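Local coordinates for microcin B17-processing protein McbC (Escherichia coli str. K-12 substr. MG1655, PDB 6GRH) that is needed to process the inactive microcin B17 precursor into the active peptide, binding flavin mononucleotide in a nitroreductase-family oxidoreductase fold, at residues R118-G123 against L211-S216; L126-V131 against E196-K201; L133-E138 against C165-L170; Y171-G176 against S241-T246. All coordinates share one frame; numbering follows the deposited sequence. Where two conformers were deposited one is given.

Interaction 1: residues R118-G123 against L211-S216. With FMN (flavin mononucleotide), chain O.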
# COMPACT_ATOMS: atom_id res chain seq x y z
N ARG D 118 7.58 -33.32 10.25
CA ARG D 118 8.91 -32.69 10.21
C ARG D 118 9.30 -32.18 11.58
O ARG D 118 8.45 -31.99 12.45
CB ARG D 118 8.86 -31.52 9.24
CG ARG D 118 8.37 -31.90 7.86
CD ARG D 118 8.52 -30.73 6.90
NE ARG D 118 7.60 -30.89 5.79
CZ ARG D 118 7.65 -30.23 4.64
NH1 ARG D 118 8.57 -29.30 4.41
NH2 ARG D 118 6.73 -30.51 3.72
N PRO D 119 10.61 -31.93 11.79
CA PRO D 119 11.10 -31.43 13.09
C PRO D 119 10.79 -29.96 13.37
O PRO D 119 11.34 -29.39 14.32
CB PRO D 119 12.62 -31.66 13.00
CG PRO D 119 12.92 -31.67 11.55
CD PRO D 119 11.72 -32.23 10.86
N TYR D 120 9.94 -29.34 12.54
CA TYR D 120 9.47 -27.98 12.78
C TYR D 120 7.99 -27.95 12.39
O TYR D 120 7.58 -28.62 11.44
CB TYR D 120 10.30 -26.94 12.02
CG TYR D 120 10.29 -27.09 10.52
CD1 TYR D 120 11.07 -28.05 9.88
CD2 TYR D 120 9.47 -26.28 9.73
CE1 TYR D 120 11.03 -28.21 8.50
CE2 TYR D 120 9.43 -26.42 8.37
CZ TYR D 120 10.20 -27.39 7.75
OH TYR D 120 10.12 -27.51 6.38
N PRO D 121 7.17 -27.22 13.16
CA PRO D 121 5.74 -27.14 12.85
C PRO D 121 5.45 -26.15 11.72
O PRO D 121 6.34 -25.44 11.26
CB PRO D 121 5.15 -26.66 14.18
CG PRO D 121 6.21 -25.74 14.71
CD PRO D 121 7.54 -26.32 14.27
N SER D 122 4.21 -26.13 11.25
CA SER D 122 3.80 -25.18 10.20
C SER D 122 2.30 -24.94 10.28
O SER D 122 1.52 -25.90 10.46
CB SER D 122 4.16 -25.74 8.81
OG SER D 122 3.68 -24.90 7.78
N GLY D 123 1.88 -23.68 10.15
CA GLY D 123 0.46 -23.36 10.13
C GLY D 123 -0.28 -24.18 9.09
O GLY D 123 0.11 -24.21 7.93
N LEU D 211 7.06 -16.52 7.06
CA LEU D 211 8.32 -15.89 7.50
C LEU D 211 8.79 -16.46 8.83
O LEU D 211 9.94 -16.77 8.98
CB LEU D 211 8.19 -14.36 7.55
CG LEU D 211 8.56 -13.66 6.24
CD1 LEU D 211 7.83 -14.16 5.01
CD2 LEU D 211 8.31 -12.17 6.36
N MET D 212 7.87 -16.66 9.78
CA MET D 212 8.20 -17.31 11.03
C MET D 212 8.69 -18.74 10.81
O MET D 212 9.69 -19.16 11.40
CB MET D 212 7.03 -17.22 12.03
CG MET D 212 6.81 -15.79 12.47
SD MET D 212 5.51 -15.60 13.70
CE MET D 212 4.08 -16.20 12.85
N GLU D 213 8.04 -19.47 9.93
CA GLU D 213 8.45 -20.81 9.62
C GLU D 213 9.87 -20.89 9.10
O GLU D 213 10.61 -21.78 9.48
CB GLU D 213 7.49 -21.44 8.62
CG GLU D 213 7.86 -22.82 8.17
CD GLU D 213 6.80 -23.40 7.26
OE1 GLU D 213 5.58 -23.19 7.57
OE2 GLU D 213 7.18 -24.05 6.24
N THR D 214 10.26 -19.95 8.28
CA THR D 214 11.63 -19.86 7.78
C THR D 214 12.67 -19.79 8.90
O THR D 214 13.69 -20.46 8.85
CB THR D 214 11.75 -18.64 6.85
OG1 THR D 214 10.76 -18.79 5.81
CG2 THR D 214 13.12 -18.55 6.24
N GLY D 215 12.36 -19.00 9.94
CA GLY D 215 13.20 -18.88 11.10
C GLY D 215 13.27 -20.17 11.89
O GLY D 215 14.36 -20.52 12.38
N SER D 216 12.14 -20.90 12.01
CA SER D 216 12.20 -22.21 12.67
C SER D 216 13.11 -23.17 11.89
O SER D 216 13.79 -24.05 12.49
CB SER D 216 10.79 -22.82 12.88
OG SER D 216 10.22 -23.23 11.66
N1 FMN O . -2.62 -25.23 15.30
C2 FMN O . -3.91 -24.93 15.63
O2 FMN O . -4.63 -25.87 16.02
N3 FMN O . -4.41 -23.68 15.54
C4 FMN O . -3.66 -22.63 15.13
O4 FMN O . -4.14 -21.47 15.06
C4A FMN O . -2.25 -22.87 14.74
N5 FMN O . -1.43 -21.88 14.31
C5A FMN O . -0.14 -22.14 13.97
C6 FMN O . 0.67 -21.09 13.54
C7 FMN O . 2.00 -21.30 13.19
C7M FMN O . 2.85 -20.15 12.72
C8 FMN O . 2.57 -22.67 13.28
C8M FMN O . 4.00 -22.91 12.91
C9 FMN O . 1.77 -23.73 13.72
C9A FMN O . 0.42 -23.52 14.07
N10 FMN O . -0.42 -24.58 14.52
C10 FMN O . -1.76 -24.27 14.86
C1' FMN O . 0.05 -25.96 14.66
C2' FMN O . -0.00 -26.65 13.32
O2' FMN O . -1.38 -26.88 12.95
C3' FMN O . 0.81 -27.95 13.37
O3' FMN O . 2.20 -27.64 13.54
C4' FMN O . 0.65 -28.82 12.13
O4' FMN O . -0.72 -29.23 12.01
C5' FMN O . 1.51 -30.08 12.14
O5' FMN O . 1.19 -30.85 13.30
P FMN O . 2.32 -31.23 14.37
O1P FMN O . 2.86 -29.93 14.92
O2P FMN O . 1.54 -32.01 15.41
O3P FMN O . 3.27 -32.04 13.55
O HOH W 1 8.55 -25.77 4.91
O HOH W 2 7.62 -23.18 12.13
O HOH W 3 3.81 -21.70 9.16
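Y120 and S122 bring the irregular loop 118-123 against helix 204-227: the Y120 and S216 CA atoms are 6.4 Å apart, as are those of S122 and E213. In this nitroreductase-family fold the loop carries P121, S122 and G123 of the FMN pocket. The one direct hydrogen bond between the two segments runs from S122 OG to E213 OE1 (2.6 Å), meeting that oxygen from above the carboxylate plane, 38° out of it. The hydroxyl also bonds to Y127 N, so it is gripped twice. Y120 CG lies between the backbone N and carbonyl carbon (chi1 61°); the CD2-CE2 side of the ring meets E213, whose OE2 lies in the ring plane at its edge, 3.9 Å from Y120 CE2. Water 1 joins Y120 OH to that same OE2, while R118 NH1 donates to Y120 OH. Water 2 spans P121 O and S216 OG, and S216 OG itself donates to E213 O of its own helix. On the cofactor side, S122 N makes a weak hydrogen bond to FMN O3', and P121 CB lies 3.2 Å from that oxygen. Water 3 donates to E213 OE1 and accepts from G123 N, which also lies 3.4 Å from FMN C8.

Interaction 2: residues L126-V131 against E196-K201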
# COMPACT_ATOMS: atom_id res chain seq x y z
N LEU D 126 0.98 -26.72 6.09
CA LEU D 126 1.12 -26.37 4.67
C LEU D 126 2.57 -26.29 4.19
O LEU D 126 2.84 -26.50 2.99
CB LEU D 126 0.39 -25.06 4.39
CG LEU D 126 -1.11 -25.14 4.67
CD1 LEU D 126 -1.72 -23.76 4.55
CD2 LEU D 126 -1.80 -26.12 3.73
N TYR D 127 3.50 -26.01 5.09
CA TYR D 127 4.95 -25.98 4.75
C TYR D 127 5.27 -25.22 3.45
O TYR D 127 5.78 -25.81 2.48
CB TYR D 127 5.50 -27.41 4.73
CG TYR D 127 5.46 -28.00 6.10
CD1 TYR D 127 6.46 -27.69 7.02
CD2 TYR D 127 4.38 -28.78 6.52
CE1 TYR D 127 6.42 -28.18 8.32
CE2 TYR D 127 4.33 -29.31 7.81
CZ TYR D 127 5.36 -29.00 8.72
OH TYR D 127 5.32 -29.46 10.01
N PRO D 128 5.03 -23.90 3.45
CA PRO D 128 5.21 -23.13 2.21
C PRO D 128 6.64 -22.71 1.87
O PRO D 128 6.83 -22.03 0.87
CB PRO D 128 4.38 -21.84 2.48
CG PRO D 128 4.51 -21.67 3.96
CD PRO D 128 4.39 -23.07 4.50
N ILE D 129 7.61 -23.08 2.70
CA ILE D 129 8.97 -22.65 2.54
C ILE D 129 9.75 -23.79 1.94
O ILE D 129 9.68 -24.91 2.43
CB ILE D 129 9.60 -22.22 3.89
CG1 ILE D 129 8.79 -21.12 4.52
CG2 ILE D 129 11.08 -21.83 3.73
CD1 ILE D 129 8.58 -19.90 3.65
N GLU D 130 10.49 -23.50 0.88
CA GLU D 130 11.34 -24.48 0.20
C GLU D 130 12.80 -24.22 0.53
O GLU D 130 13.22 -23.06 0.67
CB GLU D 130 11.12 -24.38 -1.30
CG GLU D 130 9.67 -24.61 -1.70
CD GLU D 130 9.12 -25.97 -1.29
OE1 GLU D 130 9.81 -26.99 -1.44
OE2 GLU D 130 7.95 -26.04 -0.84
N VAL D 131 13.56 -25.29 0.69
CA VAL D 131 15.01 -25.19 0.93
C VAL D 131 15.78 -25.57 -0.33
O VAL D 131 15.60 -26.66 -0.89
CB VAL D 131 15.50 -26.15 2.04
CG1 VAL D 131 16.98 -25.89 2.37
CG2 VAL D 131 14.65 -26.01 3.28
N GLU D 196 1.87 -18.13 -3.22
CA GLU D 196 0.50 -18.62 -3.25
C GLU D 196 0.26 -19.74 -2.25
O GLU D 196 -0.84 -19.82 -1.72
CB GLU D 196 0.09 -19.00 -4.67
CG GLU D 196 -0.10 -17.74 -5.52
CD GLU D 196 -0.77 -17.98 -6.87
OE1 GLU D 196 -1.84 -18.64 -6.91
OE2 GLU D 196 -0.25 -17.46 -7.88
N LYS D 197 1.26 -20.57 -1.96
CA LYS D 197 1.14 -21.59 -0.93
C LYS D 197 1.06 -20.96 0.46
O LYS D 197 0.36 -21.48 1.33
CB LYS D 197 2.29 -22.58 -0.99
CG LYS D 197 2.04 -23.80 -0.13
CD LYS D 197 2.37 -25.06 -0.88
CE LYS D 197 2.33 -26.27 0.03
NZ LYS D 197 3.69 -26.78 0.39
N ALA D 198 1.76 -19.84 0.68
CA ALA D 198 1.66 -19.12 1.97
C ALA D 198 0.33 -18.39 2.17
O ALA D 198 -0.08 -18.17 3.31
CB ALA D 198 2.82 -18.14 2.13
N LEU D 199 -0.34 -18.00 1.09
CA LEU D 199 -1.50 -17.12 1.17
C LEU D 199 -2.86 -17.81 0.98
O LEU D 199 -3.88 -17.29 1.45
CB LEU D 199 -1.35 -15.98 0.15
CG LEU D 199 -0.12 -15.08 0.41
CD1 LEU D 199 0.08 -14.13 -0.76
CD2 LEU D 199 -0.28 -14.28 1.68
N PHE D 200 -2.88 -18.95 0.29
CA PHE D 200 -4.15 -19.46 -0.20
C PHE D 200 -5.17 -19.83 0.88
O PHE D 200 -6.35 -19.65 0.65
CB PHE D 200 -3.98 -20.60 -1.22
CG PHE D 200 -3.71 -21.94 -0.63
CD1 PHE D 200 -2.56 -22.18 0.09
CD2 PHE D 200 -4.59 -22.98 -0.85
CE1 PHE D 200 -2.29 -23.43 0.58
CE2 PHE D 200 -4.33 -24.23 -0.34
CZ PHE D 200 -3.19 -24.45 0.39
N LYS D 201 -4.71 -20.31 2.03
CA LYS D 201 -5.62 -20.68 3.12
C LYS D 201 -5.95 -19.54 4.09
O LYS D 201 -7.15 -19.30 4.43
CB LYS D 201 -5.04 -21.86 3.92
CG LYS D 201 -5.98 -22.35 5.03
CD LYS D 201 -5.48 -23.58 5.77
CE LYS D 201 -6.46 -24.00 6.86
NZ LYS D 201 -5.86 -25.01 7.75
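K197 reaches from its short helix to two consecutive carbonyls, its NZ lying 2.7 Å from L126 O and 3.1 Å from Y127 O. The two hydrogen bonds differ: C=O...N is almost straight at L126 (173°), whereas at Y127 the ammonium stands 66° out of the carbonyl plane. Chi1 (-168°) sets K197 CG anti to the backbone N, and the chain bends at chi2 and chi4 on the way to NZ; its methylenes pass P128, with K197 CG 4.0 Å from P128 CB. The proline also touches A198, CB to CB. L126 meets F200 tip to tip, its CD2 4.0 Å from F200 CZ, while L126 CD1 lies 3.9 Å from CB of K201, a side chain it crosses at about a right angle. In the nitroreductase fold the contact lies at the ends of two neighbouring central strands, where 129-135 begins and 187-194 runs into helix 195-199: P128 pairs through its backbone with I194, E130 with C192. E130 OE2, 4.5 Å from K197 NZ, is too far for a salt bridge, though its charge may still favour the ammonium. Further out, F55 of the second subunit meets the F200 ring and packs on L126.

Interaction 3: residues L133-E138 against C165-L170; sequences LCRLSE and CNTQSL
L170 packs on L136 and C134 where the start of helix 167-175 faces the end of strand 129-135, and this buried apolar packing contrasts with an exposed, water-bridged rim. On the buried side L170 CD2 is 3.8 Å from C134 SG, and L170 CB is 3.8 Å from L136 CD2, the two leucines crossing at about a right angle. C134 and L136 both also pack on L174 of the same helix. T167 is modelled in two conformers; in one, OG1 lies 2.9 Å from R135 O, a hydrogen bond entering 42° out of the carbonyl plane. Resting on that conformer, it is doubtful as a constant link. At the rim, exposed E138, with its chain bent at chi2 (-55°), slides past T167, OE2 coming 3.4 Å from T167 CB. Water 4 donates to E138 OE2 and accepts from T167 N. The other carboxylate oxygen, OE1, forms a salt bridge with R135 NH2 at 3.2 Å, while N148 takes R135 NH1. N166 is the N-cap: OD1 accepts from both S169 N and S169 OG. The helix start thus has a capping side chain, a water on its first amide and a nearby carboxylate, whose charge would suit the helix dipole.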
# COMPACT_ATOMS: atom_id res chain seq x y z
N LEU D 133 19.79 -25.88 -1.94
CA LEU D 133 21.17 -26.12 -1.56
C LEU D 133 22.03 -25.56 -2.68
O LEU D 133 21.82 -25.91 -3.84
CB LEU D 133 21.42 -27.61 -1.42
CG LEU D 133 22.87 -28.10 -1.35
CD1 LEU D 133 23.57 -27.53 -0.12
CD2 LEU D 133 22.87 -29.61 -1.34
N CYS D 134 22.97 -24.68 -2.32
CA CYS D 134 23.88 -24.06 -3.29
C CYS D 134 25.31 -24.47 -2.99
O CYS D 134 25.81 -24.21 -1.90
CB CYS D 134 23.74 -22.53 -3.24
SG CYS D 134 22.15 -21.93 -3.87
N ARG D 135 25.97 -25.11 -3.96
CA ARG D 135 27.35 -25.56 -3.82
C ARG D 135 28.27 -24.40 -4.24
O ARG D 135 28.14 -23.90 -5.35
CB ARG D 135 27.60 -26.79 -4.69
CG ARG D 135 29.03 -27.27 -4.73
CD ARG D 135 29.12 -28.65 -5.37
NE ARG D 135 30.50 -29.07 -5.55
CZ ARG D 135 31.29 -28.73 -6.58
NH1 ARG D 135 30.86 -27.93 -7.56
NH2 ARG D 135 32.53 -29.18 -6.61
N LEU D 136 29.18 -23.99 -3.36
CA LEU D 136 29.92 -22.73 -3.51
C LEU D 136 31.43 -22.83 -3.63
O LEU D 136 32.08 -21.81 -3.85
CB LEU D 136 29.64 -21.80 -2.33
CG LEU D 136 28.18 -21.41 -2.11
CD1 LEU D 136 28.09 -20.49 -0.91
CD2 LEU D 136 27.65 -20.73 -3.35
N SER D 137 31.97 -24.03 -3.45
CA SER D 137 33.41 -24.26 -3.58
C SER D 137 33.65 -25.53 -4.37
O SER D 137 32.92 -26.51 -4.20
CB SER D 137 34.03 -24.41 -2.19
OG SER D 137 35.33 -24.98 -2.25
N GLU D 138 34.71 -25.54 -5.19
CA GLU D 138 35.14 -26.77 -5.83
C GLU D 138 35.74 -27.77 -4.84
O GLU D 138 35.95 -28.92 -5.20
CB GLU D 138 36.10 -26.50 -7.00
CG GLU D 138 35.47 -25.65 -8.12
CD GLU D 138 34.15 -26.20 -8.71
OE1 GLU D 138 33.99 -27.44 -8.87
OE2 GLU D 138 33.27 -25.36 -9.04
N CYS D 165 24.57 -23.57 -12.99
CA CYS D 165 25.41 -22.37 -12.95
C CYS D 165 26.72 -22.72 -12.25
O CYS D 165 26.74 -23.64 -11.42
CB CYS D 165 24.73 -21.23 -12.20
SG CYS D 165 23.99 -21.73 -10.63
N ASN D 166 27.81 -22.04 -12.61
CA ASN D 166 29.09 -22.35 -11.97
C ASN D 166 29.09 -21.86 -10.52
O ASN D 166 28.23 -21.05 -10.13
CB ASN D 166 30.33 -21.83 -12.74
CG ASN D 166 30.28 -20.33 -13.03
OD1 ASN D 166 29.88 -19.52 -12.20
ND2 ASN D 166 30.72 -19.97 -14.21
N THR D 167 30.04 -22.36 -9.75
CA THR D 167 30.16 -22.07 -8.33
C THR D 167 30.46 -20.58 -8.05
O THR D 167 29.97 -20.01 -7.07
CB THR D 167 31.23 -23.00 -7.73
OG1 THR D 167 30.73 -23.58 -6.52
CG2 THR D 167 32.55 -22.27 -7.48
N GLN D 168 31.22 -19.94 -8.94
CA GLN D 168 31.55 -18.49 -8.83
C GLN D 168 30.34 -17.55 -9.01
O GLN D 168 30.20 -16.57 -8.27
CB GLN D 168 32.65 -18.11 -9.82
CG GLN D 168 33.98 -18.83 -9.57
CD GLN D 168 34.14 -20.16 -10.32
OE1 GLN D 168 33.21 -20.68 -10.96
NE2 GLN D 168 35.34 -20.73 -10.22
N SER D 169 29.47 -17.85 -9.97
CA SER D 169 28.23 -17.06 -10.17
C SER D 169 27.31 -17.14 -8.96
O SER D 169 26.72 -16.14 -8.56
CB SER D 169 27.43 -17.55 -11.38
OG SER D 169 28.20 -17.45 -12.56
N LEU D 170 27.15 -18.34 -8.41
CA LEU D 170 26.32 -18.53 -7.23
C LEU D 170 26.86 -17.78 -6.06
O LEU D 170 26.10 -17.17 -5.34
CB LEU D 170 26.23 -20.00 -6.81
CG LEU D 170 25.12 -20.84 -7.39
CD1 LEU D 170 25.34 -22.28 -6.94
CD2 LEU D 170 23.75 -20.32 -6.96
O HOH W 4 31.69 -24.43 -11.06

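Interaction 4: residues Y171-G176 against S241-T246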
# COMPACT_ATOMS: atom_id res chain seq x y z
N TYR D 171 28.17 -17.92 -5.83
CA TYR D 171 28.85 -17.22 -4.74
C TYR D 171 28.67 -15.70 -4.86
O TYR D 171 28.33 -15.03 -3.89
CB TYR D 171 30.34 -17.57 -4.71
CG TYR D 171 31.09 -16.78 -3.67
CD1 TYR D 171 31.79 -15.63 -4.01
CD2 TYR D 171 31.07 -17.17 -2.34
CE1 TYR D 171 32.47 -14.89 -3.05
CE2 TYR D 171 31.77 -16.44 -1.38
CZ TYR D 171 32.47 -15.31 -1.74
OH TYR D 171 33.12 -14.58 -0.78
N ARG D 172 28.90 -15.17 -6.06
CA ARG D 172 28.75 -13.74 -6.30
C ARG D 172 27.33 -13.28 -5.92
O ARG D 172 27.17 -12.32 -5.16
CB ARG D 172 29.09 -13.41 -7.76
CG ARG D 172 28.96 -11.94 -8.11
CD ARG D 172 29.36 -11.66 -9.55
NE ARG D 172 28.63 -10.48 -10.03
CZ ARG D 172 28.99 -9.21 -9.85
NH1 ARG D 172 30.13 -8.88 -9.21
NH2 ARG D 172 28.21 -8.24 -10.33
N SER D 173 26.32 -13.99 -6.42
CA SER D 173 24.92 -13.61 -6.14
C SER D 173 24.54 -13.68 -4.65
O SER D 173 23.85 -12.79 -4.12
CB SER D 173 23.95 -14.42 -7.01
OG SER D 173 23.72 -15.73 -6.49
N LEU D 174 25.00 -14.71 -3.96
CA LEU D 174 24.60 -14.90 -2.54
C LEU D 174 25.32 -14.00 -1.54
O LEU D 174 24.79 -13.71 -0.49
CB LEU D 174 24.82 -16.35 -2.14
CG LEU D 174 23.95 -17.41 -2.82
CD1 LEU D 174 24.40 -18.79 -2.41
CD2 LEU D 174 22.52 -17.22 -2.40
N SER D 175 26.54 -13.59 -1.85
CA SER D 175 27.42 -12.94 -0.87
C SER D 175 27.29 -11.42 -0.88
O SER D 175 27.85 -10.75 -0.02
CB SER D 175 28.87 -13.33 -1.13
OG SER D 175 29.28 -12.94 -2.42
N GLY D 176 26.59 -10.90 -1.89
CA GLY D 176 26.33 -9.47 -2.03
C GLY D 176 27.57 -8.61 -1.97
O GLY D 176 28.63 -8.98 -2.46
N SER D 241 16.77 -10.52 -6.31
CA SER D 241 16.37 -10.84 -7.67
C SER D 241 17.50 -11.56 -8.41
O SER D 241 17.25 -12.42 -9.26
CB SER D 241 15.96 -9.58 -8.41
OG SER D 241 17.04 -8.70 -8.48
N TYR D 242 18.72 -11.22 -8.06
CA TYR D 242 19.90 -11.80 -8.68
C TYR D 242 20.12 -13.25 -8.19
O TYR D 242 20.41 -14.14 -9.00
CB TYR D 242 21.09 -10.92 -8.33
CG TYR D 242 22.44 -11.27 -8.91
CD1 TYR D 242 22.58 -11.93 -10.12
CD2 TYR D 242 23.60 -10.84 -8.26
CE1 TYR D 242 23.85 -12.19 -10.65
CE2 TYR D 242 24.85 -11.13 -8.75
CZ TYR D 242 24.97 -11.79 -9.94
OH TYR D 242 26.24 -12.02 -10.43
N VAL D 243 19.95 -13.48 -6.90
CA VAL D 243 19.93 -14.85 -6.35
C VAL D 243 18.84 -15.69 -7.03
O VAL D 243 19.12 -16.79 -7.56
CB VAL D 243 19.74 -14.82 -4.82
CG1 VAL D 243 19.48 -16.22 -4.26
CG2 VAL D 243 20.98 -14.20 -4.18
N ALA D 244 17.62 -15.15 -7.11
CA ALA D 244 16.52 -15.85 -7.77
C ALA D 244 16.85 -16.24 -9.22
O ALA D 244 16.67 -17.38 -9.62
CB ALA D 244 15.22 -15.06 -7.69
N LYS D 245 17.36 -15.27 -9.99
CA LYS D 245 17.68 -15.46 -11.41
C LYS D 245 18.76 -16.55 -11.57
O LYS D 245 18.64 -17.45 -12.43
CB LYS D 245 18.18 -14.14 -11.99
CG LYS D 245 18.67 -14.15 -13.44
CD LYS D 245 17.50 -14.08 -14.42
CE LYS D 245 18.00 -14.11 -15.87
NZ LYS D 245 17.27 -13.12 -16.72
N THR D 246 19.78 -16.48 -10.71
CA THR D 246 20.94 -17.38 -10.76
C THR D 246 20.53 -18.83 -10.46
O THR D 246 21.01 -19.76 -11.09
CB THR D 246 22.06 -16.89 -9.80
OG1 THR D 246 22.44 -15.57 -10.21
CG2 THR D 246 23.30 -17.76 -9.87
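S173 and V243 mark the nearest approach of two helical segments, their CA atoms 5.1 Å apart, where 171-175 and 241-246 run roughly antiparallel (149°) with axes 8.5 Å apart, consistent with the small S173 side chain at the closest point. S173 CB sits over the centre of the Y242 ring, 3.8 Å from its centroid and 11° off the normal, a CH-pi contact over the face. Chi1 (-177°) sets Y242 CG anti to the backbone N. The tyrosine hydroxyl takes a hydrogen bond from R172 NE, 2.9 Å from Y242 OH. That N-H...O is clearly bent, and the guanidinium and ring stand steeply to one another. R172 NH1 forms a salt bridge with E37, while NE serves the tyrosine. Helix 167-175 lies on the sheet of the nitroreductase fold, with L174 packed on strands 187-194 and 254-263. L174 also meets V243, methyl to methyl, its CD2 3.7 Å from V243 CG1. V243 CG2 presses on the backbone instead, 3.2 Å from S173 O. T246 completes the cluster, OG1 lying 3.7 Å from S173 CB. That hydroxyl donates to Y242 O within its own helix, entering from the opposite face of the carbonyl plane to T246 N, while S173 OG bonds to L170 O. Outward, the 241-246 helix borders McbB: S241 OG bonds to L188 O and K245 NZ to P186 O of McbB, and Y242 packs on its L188.

The four contacts form two touching pairs, with interaction 1 on the opposite side of the chain's centre from interactions 3 and 4. Interactions 1 and 2, centres 11 Å apart, meet where Y120 O lies 2.8 Å from Y127 OH, a probable hydrogen bond. In sequence, the FMN-pocket loop 118-123 runs on to 126-131, which K197 holds; both contacts also border the second subunit. Interactions 3 and 4, centres 10 Å apart, share helix 167-175 and pack together where L170 CD2 is 3.9 Å from T246 CG2. Strand 129-135 connects the pairs, entering from interaction 2 and ending in interaction 3, with centres 27 Å apart. Interaction 1 touches FMN directly, whereas the L174 side chain of interaction 4 is about 11 Å from a bound FMN.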